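Local coordinates for scaffolding protein (Clostridium cellulolyticum, PDB 1G43), which serves as the cellulose-binding module of a cellulosomal scaffoldin, a family IIIa domain that probably anchors the enzyme complex to crystalline cellulose, at residues A39-R44 and G110-Q115; L55-D60 and G79-V84. All coordinates share one frame; numbering follows the deposited sequence.

Interaction 1: A39-R44 and G110-Q115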
ATOM      1  N   ALA A  39      11.583   6.970   3.950  1.00 28.96           N
ATOM      2  CA  ALA A  39      12.102   6.918   2.584  1.00 29.68           C
ATOM      3  C   ALA A  39      12.346   5.469   2.128  1.00 28.96           C
ATOM      4  O   ALA A  39      12.255   5.150   0.943  1.00 29.70           O
ATOM      5  CB  ALA A  39      13.407   7.707   2.498  1.00 29.31           C
ATOM      6  N   ASP A  40      12.670   4.607   3.090  1.00 29.65           N
ATOM      7  CA  ASP A  40      12.987   3.194   2.859  1.00 29.98           C
ATOM      8  C   ASP A  40      11.787   2.267   2.827  1.00 28.90           C
ATOM      9  O   ASP A  40      11.910   1.083   2.505  1.00 29.31           O
ATOM     10  CB  ASP A  40      13.924   2.686   3.961  1.00 32.92           C
ATOM     11  CG  ASP A  40      15.284   3.370   3.948  1.00 35.08           C
ATOM     12  OD1 ASP A  40      15.928   3.390   2.879  1.00 35.72           O
ATOM     13  OD2 ASP A  40      15.713   3.870   5.018  1.00 37.39           O
ATOM     14  N   LEU A  41      10.622   2.798   3.160  1.00 27.69           N
ATOM     15  CA  LEU A  41       9.430   1.980   3.210  1.00 25.86           C
ATOM     16  C   LEU A  41       8.638   1.935   1.907  1.00 25.84           C
ATOM     17  O   LEU A  41       8.172   2.959   1.446  1.00 25.29           O
ATOM     18  CB  LEU A  41       8.546   2.497   4.337  1.00 25.05           C
ATOM     19  CG  LEU A  41       7.214   1.820   4.653  1.00 26.11           C
ATOM     20  CD1 LEU A  41       7.445   0.378   5.114  1.00 24.52           C
ATOM     21  CD2 LEU A  41       6.522   2.616   5.731  1.00 25.45           C
ATOM     22  N   LYS A  42       8.515   0.751   1.311  1.00 26.03           N
ATOM     23  CA  LYS A  42       7.700   0.570   0.106  1.00 26.61           C
ATOM     24  C   LYS A  42       6.530  -0.365   0.447  1.00 27.16           C
ATOM     25  O   LYS A  42       6.633  -1.237   1.314  1.00 27.58           O
ATOM     26  CB  LYS A  42       8.484  -0.040  -1.052  1.00 27.32           C
ATOM     27  CG  LYS A  42       9.580   0.846  -1.617  1.00 30.40           C
ATOM     28  CD  LYS A  42       9.036   2.178  -2.030  1.00 32.28           C
ATOM     29  CE  LYS A  42      10.141   3.028  -2.612  1.00 36.64           C
ATOM     30  NZ  LYS A  42      11.193   3.356  -1.621  1.00 37.14           N
ATOM     31  N   LEU A  43       5.409  -0.160  -0.226  1.00 25.60           N
ATOM     32  CA  LEU A  43       4.235  -0.980  -0.017  1.00 24.45           C
ATOM     33  C   LEU A  43       3.766  -1.408  -1.410  1.00 23.44           C
ATOM     34  O   LEU A  43       3.844  -0.624  -2.365  1.00 23.82           O
ATOM     35  CB  LEU A  43       3.163  -0.163   0.723  1.00 24.00           C
ATOM     36  CG  LEU A  43       3.444   0.077   2.210  1.00 25.26           C
ATOM     37  CD1 LEU A  43       2.682   1.270   2.731  1.00 24.48           C
ATOM     38  CD2 LEU A  43       3.080  -1.172   2.998  1.00 25.71           C
ATOM     39  N   ARG A  44       3.300  -2.646  -1.530  1.00 20.40           N
ATOM     40  CA  ARG A  44       2.828  -3.160  -2.805  1.00 21.16           C
ATOM     41  C   ARG A  44       1.432  -3.785  -2.762  1.00 21.91           C
ATOM     42  O   ARG A  44       1.068  -4.466  -1.799  1.00 20.74           O
ATOM     43  CB  ARG A  44       3.792  -4.200  -3.336  1.00 22.25           C
ATOM     44  CG  ARG A  44       5.163  -3.686  -3.652  1.00 24.71           C
ATOM     45  CD  ARG A  44       5.927  -4.797  -4.303  1.00 25.65           C
ATOM     46  NE  ARG A  44       7.182  -4.348  -4.854  1.00 30.92           N
ATOM     47  CZ  ARG A  44       8.150  -5.182  -5.218  1.00 34.44           C
ATOM     48  NH1 ARG A  44       7.970  -6.489  -5.085  1.00 35.44           N
ATOM     49  NH2 ARG A  44       9.299  -4.719  -5.693  1.00 36.61           N
ATOM     50  N   GLY A 110       6.207   3.241  16.536  1.00 34.85           N
ATOM     51  CA  GLY A 110       5.270   4.199  15.954  1.00 34.27           C
ATOM     52  C   GLY A 110       4.410   3.615  14.812  1.00 34.62           C
ATOM     53  O   GLY A 110       4.693   2.532  14.281  1.00 33.73           O
ATOM     54  N   SER A 111       3.361   4.345  14.426  1.00 34.23           N
ATOM     55  CA  SER A 111       2.458   3.928  13.337  1.00 33.38           C
ATOM     56  C   SER A 111       2.223   5.006  12.291  1.00 31.46           C
ATOM     57  O   SER A 111       2.062   6.172  12.622  1.00 33.28           O
ATOM     58  CB  SER A 111       1.079   3.569  13.880  1.00 32.75           C
ATOM     59  OG  SER A 111       1.100   2.328  14.522  1.00 35.48           O
ATOM     60  N   ILE A 112       2.188   4.618  11.027  1.00 29.19           N
ATOM     61  CA  ILE A 112       1.867   5.567   9.989  1.00 27.40           C
ATOM     62  C   ILE A 112       0.640   5.027   9.241  1.00 26.68           C
ATOM     63  O   ILE A 112       0.584   3.848   8.885  1.00 27.70           O
ATOM     64  CB  ILE A 112       3.052   5.778   8.997  1.00 26.99           C
ATOM     65  CG1 ILE A 112       2.665   6.848   7.959  1.00 24.76           C
ATOM     66  CG2 ILE A 112       3.471   4.437   8.385  1.00 25.97           C
ATOM     67  CD1 ILE A 112       3.753   7.113   6.924  1.00 24.92           C
ATOM     68  N   GLU A 113      -0.353   5.884   9.031  1.00 27.27           N
ATOM     69  CA  GLU A 113      -1.551   5.498   8.306  1.00 25.78           C
ATOM     70  C   GLU A 113      -1.457   6.110   6.915  1.00 25.10           C
ATOM     71  O   GLU A 113      -1.171   7.287   6.768  1.00 25.55           O
ATOM     72  CB  GLU A 113      -2.804   5.983   9.018  1.00 27.42           C
ATOM     73  CG  GLU A 113      -4.073   5.569   8.281  1.00 30.74           C
ATOM     74  CD  GLU A 113      -5.352   5.949   9.012  1.00 32.13           C
ATOM     75  OE1 GLU A 113      -5.275   6.658  10.048  1.00 36.10           O
ATOM     76  OE2 GLU A 113      -6.436   5.537   8.551  1.00 31.96           O
ATOM     77  N   ILE A 114      -1.688   5.292   5.898  1.00 23.38           N
ATOM     78  CA  ILE A 114      -1.571   5.717   4.516  1.00 22.08           C
ATOM     79  C   ILE A 114      -2.799   5.300   3.713  1.00 21.52           C
ATOM     80  O   ILE A 114      -2.972   4.119   3.427  1.00 22.23           O
ATOM     81  CB  ILE A 114      -0.323   5.081   3.900  1.00 20.83           C
ATOM     82  CG1 ILE A 114       0.885   5.375   4.785  1.00 20.77           C
ATOM     83  CG2 ILE A 114      -0.096   5.612   2.505  1.00 20.47           C
ATOM     84  CD1 ILE A 114       2.177   4.857   4.235  1.00 22.54           C
ATOM     85  N   GLN A 115      -3.638   6.263   3.340  1.00 20.71           N
ATOM     86  CA  GLN A 115      -4.861   5.961   2.601  1.00 21.45           C
ATOM     87  C   GLN A 115      -4.723   6.392   1.181  1.00 20.86           C
ATOM     88  O   GLN A 115      -4.505   7.559   0.895  1.00 20.81           O
ATOM     89  CB  GLN A 115      -6.081   6.601   3.258  1.00 23.31           C
ATOM     90  CG  GLN A 115      -6.255   6.114   4.702  1.00 26.20           C
ATOM     91  CD  GLN A 115      -7.575   6.547   5.332  1.00 30.43           C
ATOM     92  OE1 GLN A 115      -7.825   7.729   5.544  1.00 31.83           O
ATOM     93  NE2 GLN A 115      -8.425   5.579   5.635  1.00 33.36           N
TER

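Interaction 2: L55-D60 and G79-V84. Unlike the reference sequence in segment 55-60: Trp58 (reference Leu), Cys59 (reference Gly).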
ATOM      1  N   LEU A  55      -3.790   5.200 -15.556  1.00 22.72           N
ATOM      2  CA  LEU A  55      -4.328   5.204 -14.201  1.00 22.84           C
ATOM      3  C   LEU A  55      -3.955   6.490 -13.469  1.00 23.19           C
ATOM      4  O   LEU A  55      -2.987   7.158 -13.814  1.00 20.47           O
ATOM      5  CB  LEU A  55      -3.793   4.001 -13.420  1.00 21.61           C
ATOM      6  CG  LEU A  55      -4.112   2.628 -14.038  1.00 22.65           C
ATOM      7  CD1 LEU A  55      -3.630   1.531 -13.093  1.00 22.13           C
ATOM      8  CD2 LEU A  55      -5.607   2.476 -14.253  1.00 21.77           C
ATOM      9  N   THR A  56      -4.760   6.860 -12.482  1.00 23.25           N
ATOM     10  CA  THR A  56      -4.449   8.037 -11.688  1.00 22.50           C
ATOM     11  C   THR A  56      -4.371   7.588 -10.250  1.00 22.78           C
ATOM     12  O   THR A  56      -5.251   6.874  -9.775  1.00 23.36           O
ATOM     13  CB  THR A  56      -5.517   9.160 -11.848  1.00 23.92           C
ATOM     14  OG1 THR A  56      -5.403   9.695 -13.161  1.00 23.64           O
ATOM     15  CG2 THR A  56      -5.275  10.316 -10.862  1.00 20.01           C
ATOM     16  N   PHE A  57      -3.287   7.968  -9.577  1.00 21.99           N
ATOM     17  CA  PHE A  57      -3.090   7.639  -8.174  1.00 21.77           C
ATOM     18  C   PHE A  57      -3.430   8.820  -7.247  1.00 22.93           C
ATOM     19  O   PHE A  57      -3.150   9.967  -7.563  1.00 22.06           O
ATOM     20  CB  PHE A  57      -1.646   7.249  -7.937  1.00 19.97           C
ATOM     21  CG  PHE A  57      -1.318   6.975  -6.498  1.00 19.16           C
ATOM     22  CD1 PHE A  57      -1.499   5.708  -5.956  1.00 18.24           C
ATOM     23  CD2 PHE A  57      -0.767   7.968  -5.698  1.00 19.57           C
ATOM     24  CE1 PHE A  57      -1.130   5.428  -4.644  1.00 16.52           C
ATOM     25  CE2 PHE A  57      -0.389   7.699  -4.377  1.00 17.73           C
ATOM     26  CZ  PHE A  57      -0.569   6.429  -3.855  1.00 18.33           C
ATOM     27  N   TRP A  58      -4.001   8.520  -6.089  1.00 23.75           N
ATOM     28  CA  TRP A  58      -4.352   9.546  -5.092  1.00 24.92           C
ATOM     29  C   TRP A  58      -3.986   9.077  -3.694  1.00 24.66           C
ATOM     30  O   TRP A  58      -4.200   7.914  -3.377  1.00 23.97           O
ATOM     31  CB  TRP A  58      -5.872   9.813  -5.053  1.00 26.42           C
ATOM     32  CG  TRP A  58      -6.417  10.617  -6.172  1.00 28.68           C
ATOM     33  CD1 TRP A  58      -6.362  11.970  -6.304  1.00 29.93           C
ATOM     34  CD2 TRP A  58      -7.137  10.129  -7.310  1.00 29.03           C
ATOM     35  NE1 TRP A  58      -7.014  12.364  -7.452  1.00 30.93           N
ATOM     36  CE2 TRP A  58      -7.496  11.253  -8.091  1.00 30.01           C
ATOM     37  CE3 TRP A  58      -7.519   8.850  -7.747  1.00 29.81           C
ATOM     38  CZ2 TRP A  58      -8.224  11.140  -9.292  1.00 29.29           C
ATOM     39  CZ3 TRP A  58      -8.247   8.735  -8.946  1.00 27.83           C
ATOM     40  CH2 TRP A  58      -8.589   9.876  -9.700  1.00 29.00           C
ATOM     41  N   CYS A  59      -3.409   9.961  -2.873  1.00 25.01           N
ATOM     42  CA  CYS A  59      -3.182   9.630  -1.457  1.00 23.93           C
ATOM     43  C   CYS A  59      -4.161  10.569  -0.780  1.00 24.47           C
ATOM     44  O   CYS A  59      -3.963  11.776  -0.807  1.00 22.99           O
ATOM     45  CB  CYS A  59      -1.778   9.955  -0.939  1.00 24.30           C
ATOM     46  SG  CYS A  59      -1.582   9.569   0.865  1.00 23.67           S
ATOM     47  N   ASP A  60      -5.223  10.016  -0.205  1.00 24.19           N
ATOM     48  CA  ASP A  60      -6.241  10.815   0.468  1.00 25.65           C
ATOM     49  C   ASP A  60      -5.790  11.342   1.836  1.00 25.40           C
ATOM     50  O   ASP A  60      -6.250  12.388   2.292  1.00 25.68           O
ATOM     51  CB  ASP A  60      -7.533  10.000   0.639  1.00 24.54           C
ATOM     52  CG  ASP A  60      -8.106   9.522  -0.691  1.00 25.99           C
ATOM     53  OD1 ASP A  60      -8.006  10.265  -1.695  1.00 23.05           O
ATOM     54  OD2 ASP A  60      -8.672   8.399  -0.718  1.00 26.21           O
ATOM     55  N   GLY A  79       2.700   7.058  -5.827  1.00 21.70           N
ATOM     56  CA  GLY A  79       2.257   5.751  -6.260  1.00 22.68           C
ATOM     57  C   GLY A  79       2.811   5.444  -7.630  1.00 23.85           C
ATOM     58  O   GLY A  79       2.952   6.345  -8.445  1.00 26.63           O
ATOM     59  N   SER A  80       3.142   4.188  -7.884  1.00 22.62           N
ATOM     60  CA  SER A  80       3.676   3.761  -9.174  1.00 23.32           C
ATOM     61  C   SER A  80       3.031   2.463  -9.597  1.00 21.53           C
ATOM     62  O   SER A  80       2.705   1.633  -8.759  1.00 21.42           O
ATOM     63  CB  SER A  80       5.183   3.529  -9.097  1.00 24.94           C
ATOM     64  OG  SER A  80       5.834   4.766  -8.979  1.00 31.75           O
ATOM     65  N   PHE A  81       2.885   2.280 -10.900  1.00 20.89           N
ATOM     66  CA  PHE A  81       2.282   1.071 -11.424  1.00 20.55           C
ATOM     67  C   PHE A  81       3.260   0.328 -12.335  1.00 21.29           C
ATOM     68  O   PHE A  81       3.661   0.821 -13.396  1.00 21.30           O
ATOM     69  CB  PHE A  81       1.000   1.446 -12.135  1.00 18.93           C
ATOM     70  CG  PHE A  81      -0.001   2.096 -11.234  1.00 20.73           C
ATOM     71  CD1 PHE A  81      -0.702   1.339 -10.286  1.00 18.22           C
ATOM     72  CD2 PHE A  81      -0.258   3.463 -11.329  1.00 20.36           C
ATOM     73  CE1 PHE A  81      -1.646   1.927  -9.454  1.00 18.09           C
ATOM     74  CE2 PHE A  81      -1.208   4.066 -10.496  1.00 20.72           C
ATOM     75  CZ  PHE A  81      -1.904   3.292  -9.558  1.00 20.39           C
ATOM     76  N   LYS A  82       3.645  -0.871 -11.920  1.00 22.02           N
ATOM     77  CA  LYS A  82       4.626  -1.629 -12.692  1.00 22.97           C
ATOM     78  C   LYS A  82       4.141  -3.028 -13.031  1.00 22.69           C
ATOM     79  O   LYS A  82       3.306  -3.572 -12.339  1.00 21.61           O
ATOM     80  CB  LYS A  82       5.917  -1.690 -11.889  1.00 24.56           C
ATOM     81  CG  LYS A  82       6.268  -0.363 -11.227  1.00 28.44           C
ATOM     82  CD  LYS A  82       7.631  -0.383 -10.503  1.00 32.61           C
ATOM     83  CE  LYS A  82       7.843   0.966  -9.799  1.00 34.95           C
ATOM     84  NZ  LYS A  82       9.235   1.195  -9.383  1.00 37.49           N
ATOM     85  N   ALA A  83       4.676  -3.612 -14.094  1.00 21.99           N
ATOM     86  CA  ALA A  83       4.263  -4.944 -14.480  1.00 23.13           C
ATOM     87  C   ALA A  83       4.910  -6.030 -13.630  1.00 23.82           C
ATOM     88  O   ALA A  83       5.957  -5.833 -13.006  1.00 22.19           O
ATOM     89  CB  ALA A  83       4.593  -5.186 -15.922  1.00 22.49           C
ATOM     90  N   VAL A  84       4.247  -7.180 -13.597  1.00 24.79           N
ATOM     91  CA  VAL A  84       4.743  -8.339 -12.878  1.00 26.17           C
ATOM     92  C   VAL A  84       5.149  -9.275 -14.007  1.00 27.91           C
ATOM     93  O   VAL A  84       4.305  -9.813 -14.717  1.00 28.46           O
ATOM     94  CB  VAL A  84       3.660  -9.015 -12.033  1.00 26.75           C
ATOM     95  CG1 VAL A  84       4.279 -10.137 -11.210  1.00 28.00           C
ATOM     96  CG2 VAL A  84       2.978  -8.005 -11.125  1.00 25.54           C
TER

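Interaction 1: A39-R44 and G110-Q115
The core of a beta-sandwich is bridged here: Leu41 and Leu43 project from one sheet, Ile112 and Ile114 from the other, and their methyl groups meet in the space between. The spacing of the backbones supports this reading, since Leu41 CA lies 10.8 Å from Ile112 CA, a distance suited to sheets stacked face to face. The second pair, two residues on along each segment, is slightly nearer, with 10.0 Å between Leu43 CA and Ile114 CA. Leu43 and Ile114 reach toward each other tip to tip, Leu43 CD1 standing 3.9 Å from Ile114 CD1. On the isoleucine this follows from CG1 lying anti to the carbonyl carbon (chi1 -53°) and from an extended second torsion (chi2 -177°), which carries CD1 across the interface. Leu41 and Ile112 meet more loosely: the CD2 branch of the leucine comes within 4.4 Å of the short CG2 branch of the isoleucine. All four side chains are buried, yet the segments hide just 103 Å² from each other, so much of their packing must come from other residues. In this family IIIa sandwich, strand 41-47 is the middle strand of a five-stranded antiparallel sheet, whereas strand 111-120 lies between strands 18-30 and 55-66 of the opposing sheet. Val28 touches both Leu41 and Ile112, and Phe26 packs on Leu43; within its own sheet Leu43 touches Val97 of strand 91-99 and Ala148 of strand 147-150, the strands on either side of 41-47. Lys42 and Glu113, which alternate with the four core residues, take no part in the contact: Lys42 NZ makes a weak 3.3 Å hydrogen bond to Ala39 O, while Glu113 OE2 is hydrogen-bonded to Tyr140 OH.

Interaction 2: L55-D60 and G79-V84
This is an aromatic and aliphatic contact between the two sheets of the sandwich, made where strand 77-88, an outermost strand of its five-stranded sheet, faces strand 55-66. The segment axes approach to 7.6 Å and run at 146°, nearer antiparallel than parallel, and packing rather than backbone hydrogen bonding joins them. Two CH-pi contacts are made, one in each direction. Gly79 CA sits over the centre of the Phe57 ring, 3.5 Å from its centroid and 1° off the ring normal; lacking a side chain, the glycine lets the ring lie flat on its main chain, with Gly79 N 3.5 Å from Phe57 CE2. A first torsion that sets Phe57 CG anti to the backbone N (chi1 176°) swings the ring onto this spot. In return Leu55 CD1 lies over one face of the Phe81 ring, 4.0 Å from the centroid, while Leu55 CB touches Phe81 CE2 at 3.9 Å. The two phenylalanines also adjoin: Phe81 CZ lies at the edge of the Phe57 ring, near its plane, and Phe57 CB is 4.1 Å from Phe81 CE2. Around this cluster, Leu95 of strand 91-99 packs on both phenylalanines, Phe118 of strand 111-120 meets the Phe81 ring and also Leu55, and Tyr47 of strand 41-47 touches Leu55 and Phe81.

Both contacts join the same two sheets, with centres 15 Å apart: interaction 1 lies about 7 Å from the centre of the chain, interaction 2 about 10 Å. In one sheet strands 111-120 and 55-66 are antiparallel neighbours, and the contacts touch directly there, Asp60 N lying 2.8 Å from Gln115 O in a probable hydrogen bond. In the other, strand 91-99 separates strands 41-47 and 77-88. In interaction 2 the Leu55 side chain is about 10 Å from the calcium ion and that of Phe81 about 6 Å from a zinc ion; neither residue is among the calcium ligands, which are Thr48, Asp50, Asp127, Asn130 and Asp131.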